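PDB 3DQQ: putative tRNA synthase from Salmonella typhimurium, which probably catalyses the ATP-dependent phosphorylation of 3-oxo-tetronate to 3-oxo-tetronate 4-phosphate, as a member of the four-carbon acid sugar kinase family. Local coordinates for residues A[78-83]-A[217-222]; A[164-169]-A[192-197]. All coordinates share one frame; numbering follows the deposited sequence.

Contact 1: residues A[78-83]-A[217-222]; sequences QQVYFK and APLVTG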
loop_
_atom_site.group_PDB
_atom_site.type_symbol
_atom_site.label_atom_id
_atom_site.label_comp_id
_atom_site.label_asym_id
_atom_site.label_seq_id
_atom_site.Cartn_x
_atom_site.Cartn_y
_atom_site.Cartn_z
ATOM N N GLN A 78 31.744 15.915 22.707
ATOM C CA GLN A 78 33.036 16.138 22.038
ATOM C C GLN A 78 32.920 16.221 20.544
ATOM O O GLN A 78 33.705 16.926 19.940
ATOM C CB GLN A 78 34.009 15.004 22.331
ATOM C CG GLN A 78 34.263 14.754 23.793
ATOM C CD GLN A 78 35.378 15.608 24.277
ATOM O OE1 GLN A 78 35.107 16.743 24.718
ATOM N NE2 GLN A 78 36.665 15.085 24.207
ATOM N N GLN A 79 31.991 15.487 19.953
ATOM C CA GLN A 79 31.751 15.530 18.522
ATOM C C GLN A 79 30.276 15.468 18.201
ATOM O O GLN A 79 29.583 14.716 18.796
ATOM C CB GLN A 79 32.410 14.340 17.881
ATOM C CG GLN A 79 32.080 14.139 16.397
ATOM C CD GLN A 79 33.033 13.139 15.768
ATOM O OE1 GLN A 79 32.858 11.944 15.904
ATOM N NE2 GLN A 79 34.086 13.635 15.132
ATOM N N VAL A 80 29.803 16.215 17.208
ATOM C CA VAL A 80 28.402 16.215 16.894
ATOM C C VAL A 80 28.263 15.601 15.535
ATOM O O VAL A 80 29.064 15.856 14.635
ATOM C CB VAL A 80 27.830 17.626 16.897
ATOM C CG1 VAL A 80 26.371 17.634 16.405
ATOM C CG2 VAL A 80 27.973 18.289 18.286
ATOM N N TYR A 81 27.203 14.828 15.364
ATOM C CA TYR A 81 26.993 14.052 14.162
ATOM C C TYR A 81 25.587 14.217 13.721
ATOM O O TYR A 81 24.669 13.794 14.411
ATOM C CB TYR A 81 27.173 12.603 14.507
ATOM C CG TYR A 81 27.236 11.691 13.330
ATOM C CD1 TYR A 81 28.393 10.997 13.061
ATOM C CD2 TYR A 81 26.136 11.474 12.514
ATOM C CE1 TYR A 81 28.478 10.126 12.013
ATOM C CE2 TYR A 81 26.210 10.615 11.444
ATOM C CZ TYR A 81 27.394 9.940 11.200
ATOM O OH TYR A 81 27.538 9.060 10.153
ATOM N N PHE A 82 25.405 14.806 12.556
ATOM C CA PHE A 82 24.088 15.024 12.016
ATOM C C PHE A 82 23.774 13.834 11.156
ATOM O O PHE A 82 24.429 13.595 10.167
ATOM C CB PHE A 82 24.095 16.314 11.212
ATOM C CG PHE A 82 22.825 16.596 10.497
ATOM C CD1 PHE A 82 21.603 16.195 11.009
ATOM C CD2 PHE A 82 22.845 17.316 9.316
ATOM C CE1 PHE A 82 20.402 16.479 10.323
ATOM C CE2 PHE A 82 21.661 17.623 8.638
ATOM C CZ PHE A 82 20.429 17.205 9.155
ATOM N N LYS A 83 22.774 13.077 11.562
ATOM C CA LYS A 83 22.411 11.826 10.926
ATOM C C LYS A 83 21.169 12.041 10.102
ATOM O O LYS A 83 20.141 12.483 10.621
ATOM C CB LYS A 83 22.154 10.791 12.000
ATOM C CG LYS A 83 21.306 9.598 11.585
ATOM C CD LYS A 83 21.989 8.777 10.511
ATOM C CE LYS A 83 21.251 7.451 10.231
ATOM N NZ LYS A 83 20.178 7.654 9.364
ATOM N N ALA A 217 36.845 15.740 14.139
ATOM C CA ALA A 217 36.054 16.797 13.536
ATOM C C ALA A 217 34.972 17.225 14.568
ATOM O O ALA A 217 34.372 16.387 15.264
ATOM C CB ALA A 217 35.447 16.325 12.217
ATOM N N PRO A 218 34.735 18.527 14.711
ATOM C CA PRO A 218 33.678 18.998 15.606
ATOM C C PRO A 218 32.286 18.653 15.152
ATOM O O PRO A 218 31.423 18.410 15.984
ATOM C CB PRO A 218 33.827 20.502 15.587
ATOM C CG PRO A 218 35.082 20.782 14.966
ATOM C CD PRO A 218 35.441 19.637 14.082
ATOM N N LEU A 219 32.087 18.635 13.843
ATOM C CA LEU A 219 30.851 18.254 13.242
ATOM C C LEU A 219 31.109 17.409 12.005
ATOM O O LEU A 219 31.985 17.646 11.212
ATOM C CB LEU A 219 30.012 19.483 12.881
ATOM C CG LEU A 219 28.709 19.244 12.068
ATOM C CD1 LEU A 219 27.561 18.718 12.901
ATOM C CD2 LEU A 219 28.338 20.504 11.413
ATOM N N VAL A 220 30.209 16.478 11.798
ATOM C CA VAL A 220 30.327 15.482 10.789
ATOM C C VAL A 220 28.859 15.141 10.442
ATOM O O VAL A 220 27.973 15.274 11.276
ATOM C CB VAL A 220 31.120 14.348 11.442
ATOM C CG1 VAL A 220 30.415 13.077 11.358
ATOM C CG2 VAL A 220 32.503 14.271 10.889
ATOM N N THR A 221 28.583 14.753 9.207
ATOM C CA THR A 221 27.208 14.526 8.757
ATOM C C THR A 221 27.208 13.338 7.825
ATOM O O THR A 221 28.194 13.070 7.188
ATOM C CB THR A 221 26.603 15.764 8.009
ATOM O OG1 THR A 221 27.007 15.753 6.630
ATOM C CG2 THR A 221 27.029 17.111 8.664
ATOM N N GLY A 222 26.086 12.638 7.743
ATOM C CA GLY A 222 26.027 11.399 7.016
ATOM C C GLY A 222 24.944 10.480 7.496
ATOM O O GLY A 222 24.139 10.846 8.329
#
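The ring of Tyr-81 has the carbonyl oxygen of Gly-222 at its edge, 3.7 Å from CE2 and near the ring plane, while methyl CG1 of Val-220 comes in obliquely, 3.4 Å from CD1. CG of Tyr-81 stands anti to the backbone N (chi1 -169°), and the ring slants over the neighbouring strand until OH hydrogen-bonds to the carbonyl of Gly-223. Gly-222 suits this place because its backbone angles would jam any side chain against the preceding carbonyl. On the other face of the sheet, the Phe-82 ring presents its edge to CG2 of Thr-221, whose hydroxyl is bonded to Val-113 O and Tyr-84 OH. The third flat group is the amide of Gln-79. Its extended chain carries NE2 to Ala-217 O, 2.8 Å away, in the amide plane and on a carbonyl lone pair. NE2 also bonds Leu-214 O, so both acceptors precede the strand. Between the parallel strands, Val-80 N reaches Pro-218 O at 3.0 Å and Phe-82 N reaches Val-220 O at 2.9 Å, whereas Val-220 N makes a weak return bond to Val-80 O. Gly-222 N closes the series on Phe-82 O. Beta-branched Val-80 suits an extended backbone, and its CG1 meets CD1 of Leu-219 at 3.9 Å. Strands 79-83 and 219-222 run 20° apart, flanked by 5-9 beside the first and 112-115 beside the second. Helix 224-235 packs Leu-226 on Tyr-81 and Val-220; across the sheet, helix 96-106 covers Phe-82 and Leu-219.

Contact 2: residues A[164-169]-A[192-197]; sequences QGRCGV and EGYRYA
Cys-167 pairs with Tyr-196 and Gly-168 with Ala-197 in parallel register. Of the backbone bonds, Gly-168 N donates to Tyr-196 O at 2.8 Å, nearly straight, while Arg-166 O receives weak bonds from the N-H groups of both Arg-195 and Tyr-196. Water 1 bridges the backbones, accepting from Arg-166 N and donating to Gly-193 O. Among the side-chain hydrogen bonds, the phenol of Tyr-196 accepts from Gly-165 N at 2.9 Å and is also bonded to Asp-101 OD1. Asp-101, outside both segments, pairs its charge with NH2 of Arg-195, whose CB lies over the centre of the Tyr-196 ring. Glycine at 165 lets CG of Arg-195 approach its CA to 3.7 Å. The charged contact is a cation-pi pair: CZ of Arg-166 stands 4.4 Å from the Tyr-194 ring centroid, only 8° off the normal, with the two planes turned 43° apart. A bend at chi3 (-64°) turns the long chain over the ring, and NH2 makes a weak bond to Glu-192 O at the guanidinium edge. A positive group beside this helix end would probably be favoured. As for van der Waals packing, CD1 of Tyr-194 lies 3.3 Å from Gly-168 N, where the absence of a side chain makes room for the ring, and Cys-167 CB meets the Tyr-196 ring edge. Gly-193 ends helix 179-191 in a Schellman motif, a helix C-cap for which glycine suits the positive phi; the chain then runs into strand 196-199.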
loop_
_atom_site.group_PDB
_atom_site.type_symbol
_atom_site.label_atom_id
_atom_site.label_comp_id
_atom_site.label_asym_id
_atom_site.label_seq_id
_atom_site.Cartn_x
_atom_site.Cartn_y
_atom_site.Cartn_z
ATOM N N GLN A 164 23.838 26.978 1.631
ATOM C CA GLN A 164 24.488 28.209 1.233
ATOM C C GLN A 164 25.830 28.131 0.552
ATOM O O GLN A 164 26.210 29.079 -0.071
ATOM C CB GLN A 164 24.817 28.993 2.453
ATOM C CG GLN A 164 23.645 29.459 3.247
ATOM C CD GLN A 164 24.162 30.387 4.324
ATOM O OE1 GLN A 164 25.112 31.223 4.059
ATOM N NE2 GLN A 164 23.593 30.249 5.539
ATOM N N GLY A 165 26.628 27.100 0.782
ATOM C CA GLY A 165 27.996 27.134 0.282
ATOM C C GLY A 165 28.271 26.197 -0.873
ATOM O O GLY A 165 27.381 25.557 -1.430
ATOM N N ARG A 166 29.547 26.095 -1.192
ATOM C CA ARG A 166 30.024 25.208 -2.235
ATOM C C ARG A 166 30.473 23.913 -1.657
ATOM O O ARG A 166 31.090 23.873 -0.583
ATOM C CB ARG A 166 31.179 25.838 -2.961
ATOM C CG ARG A 166 30.725 27.051 -3.673
ATOM C CD ARG A 166 31.736 27.469 -4.725
ATOM N NE ARG A 166 33.006 27.841 -4.095
ATOM C CZ ARG A 166 34.207 27.316 -4.360
ATOM N NH1 ARG A 166 34.372 26.338 -5.285
ATOM N NH2 ARG A 166 35.247 27.790 -3.654
ATOM N N CYS A 167 30.211 22.865 -2.410
ATOM C CA CYS A 167 30.416 21.510 -1.974
ATOM C C CYS A 167 31.401 20.736 -2.843
ATOM O O CYS A 167 31.242 20.697 -4.007
ATOM C CB CYS A 167 29.076 20.825 -2.050
ATOM S SG CYS A 167 29.131 19.173 -1.423
ATOM N N GLY A 168 32.395 20.099 -2.251
ATOM C CA GLY A 168 33.457 19.388 -2.967
ATOM C C GLY A 168 33.300 17.898 -2.866
ATOM O O GLY A 168 32.293 17.441 -2.421
ATOM N N VAL A 169 34.291 17.144 -3.312
ATOM C CA VAL A 169 34.265 15.677 -3.324
ATOM C C VAL A 169 35.635 15.115 -2.941
ATOM O O VAL A 169 36.618 15.650 -3.336
ATOM C CB VAL A 169 33.856 15.096 -4.705
ATOM C CG1 VAL A 169 33.863 13.568 -4.656
ATOM C CG2 VAL A 169 32.474 15.590 -5.119
ATOM N N GLU A 192 40.480 26.133 -0.786
ATOM C CA GLU A 192 39.784 26.580 -1.979
ATOM C C GLU A 192 38.409 27.231 -1.702
ATOM O O GLU A 192 37.750 27.627 -2.642
ATOM C CB GLU A 192 39.622 25.429 -2.975
ATOM C CG GLU A 192 40.941 24.943 -3.565
ATOM C CD GLU A 192 40.840 23.623 -4.360
ATOM O OE1 GLU A 192 39.790 23.375 -5.008
ATOM O OE2 GLU A 192 41.834 22.836 -4.359
ATOM N N GLY A 193 37.954 27.319 -0.445
ATOM C CA GLY A 193 36.620 27.867 -0.141
ATOM C C GLY A 193 35.363 26.978 -0.153
ATOM O O GLY A 193 34.234 27.484 -0.054
ATOM N N TYR A 194 35.496 25.661 -0.268
ATOM C CA TYR A 194 34.305 24.817 -0.084
ATOM C C TYR A 194 33.861 24.823 1.388
ATOM O O TYR A 194 34.706 24.793 2.251
ATOM C CB TYR A 194 34.617 23.409 -0.514
ATOM C CG TYR A 194 34.855 23.288 -1.964
ATOM C CD1 TYR A 194 33.806 23.024 -2.814
ATOM C CD2 TYR A 194 36.127 23.425 -2.508
ATOM C CE1 TYR A 194 33.999 22.900 -4.149
ATOM C CE2 TYR A 194 36.329 23.307 -3.851
ATOM C CZ TYR A 194 35.250 23.053 -4.652
ATOM O OH TYR A 194 35.368 22.917 -5.986
ATOM N N ARG A 195 32.556 24.926 1.653
ATOM C CA ARG A 195 31.992 24.671 2.992
ATOM C C ARG A 195 31.865 23.203 3.335
ATOM O O ARG A 195 31.752 22.885 4.510
ATOM C CB ARG A 195 30.523 25.045 3.077
ATOM C CG ARG A 195 30.132 26.414 3.220
ATOM C CD ARG A 195 29.908 26.768 4.615
ATOM N NE ARG A 195 28.563 26.875 5.151
ATOM C CZ ARG A 195 28.432 27.390 6.386
ATOM N NH1 ARG A 195 29.507 27.821 7.027
ATOM N NH2 ARG A 195 27.283 27.500 7.021
ATOM N N TYR A 196 31.644 22.357 2.329
ATOM C CA TYR A 196 31.363 20.959 2.583
ATOM C C TYR A 196 32.116 20.071 1.613
ATOM O O TYR A 196 32.535 20.516 0.530
ATOM C CB TYR A 196 29.872 20.631 2.463
ATOM C CG TYR A 196 28.918 21.788 2.575
ATOM C CD1 TYR A 196 28.419 22.191 3.794
ATOM C CD2 TYR A 196 28.488 22.475 1.432
ATOM C CE1 TYR A 196 27.526 23.256 3.881
ATOM C CE2 TYR A 196 27.594 23.567 1.522
ATOM C CZ TYR A 196 27.124 23.958 2.747
ATOM O OH TYR A 196 26.241 25.026 2.829
ATOM N N ALA A 197 32.260 18.807 1.996
ATOM C CA ALA A 197 32.964 17.826 1.171
ATOM C C ALA A 197 32.196 16.545 1.241
ATOM O O ALA A 197 31.955 16.057 2.334
ATOM C CB ALA A 197 34.386 17.614 1.685
HETATM O O HOH W 1 31.282 27.665 0.041
#

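Overall arrangement
Contacts 1 and 2 both pair parallel strands of the sugar-binding N-terminal domain, and contact 2 is nested within the chain loop closed by contact 1. Their centres lie about 16 Å apart and their nearest atoms about 7 Å, so the contacts do not touch; strand 112-115 stands between them, bordering 219-222 on one flank and 196-199 on the other. Contact 1 is buried, held by regular backbone bonding and by aliphatic and aromatic side chains under helices. Contact 2 is partly exposed, on the outermost strand of the sheet within this chain; there arginines, a water and a helix end do much of the joining. Helix 96-106 reaches both, through Met-104 on Leu-219, Arg-195 and Tyr-196.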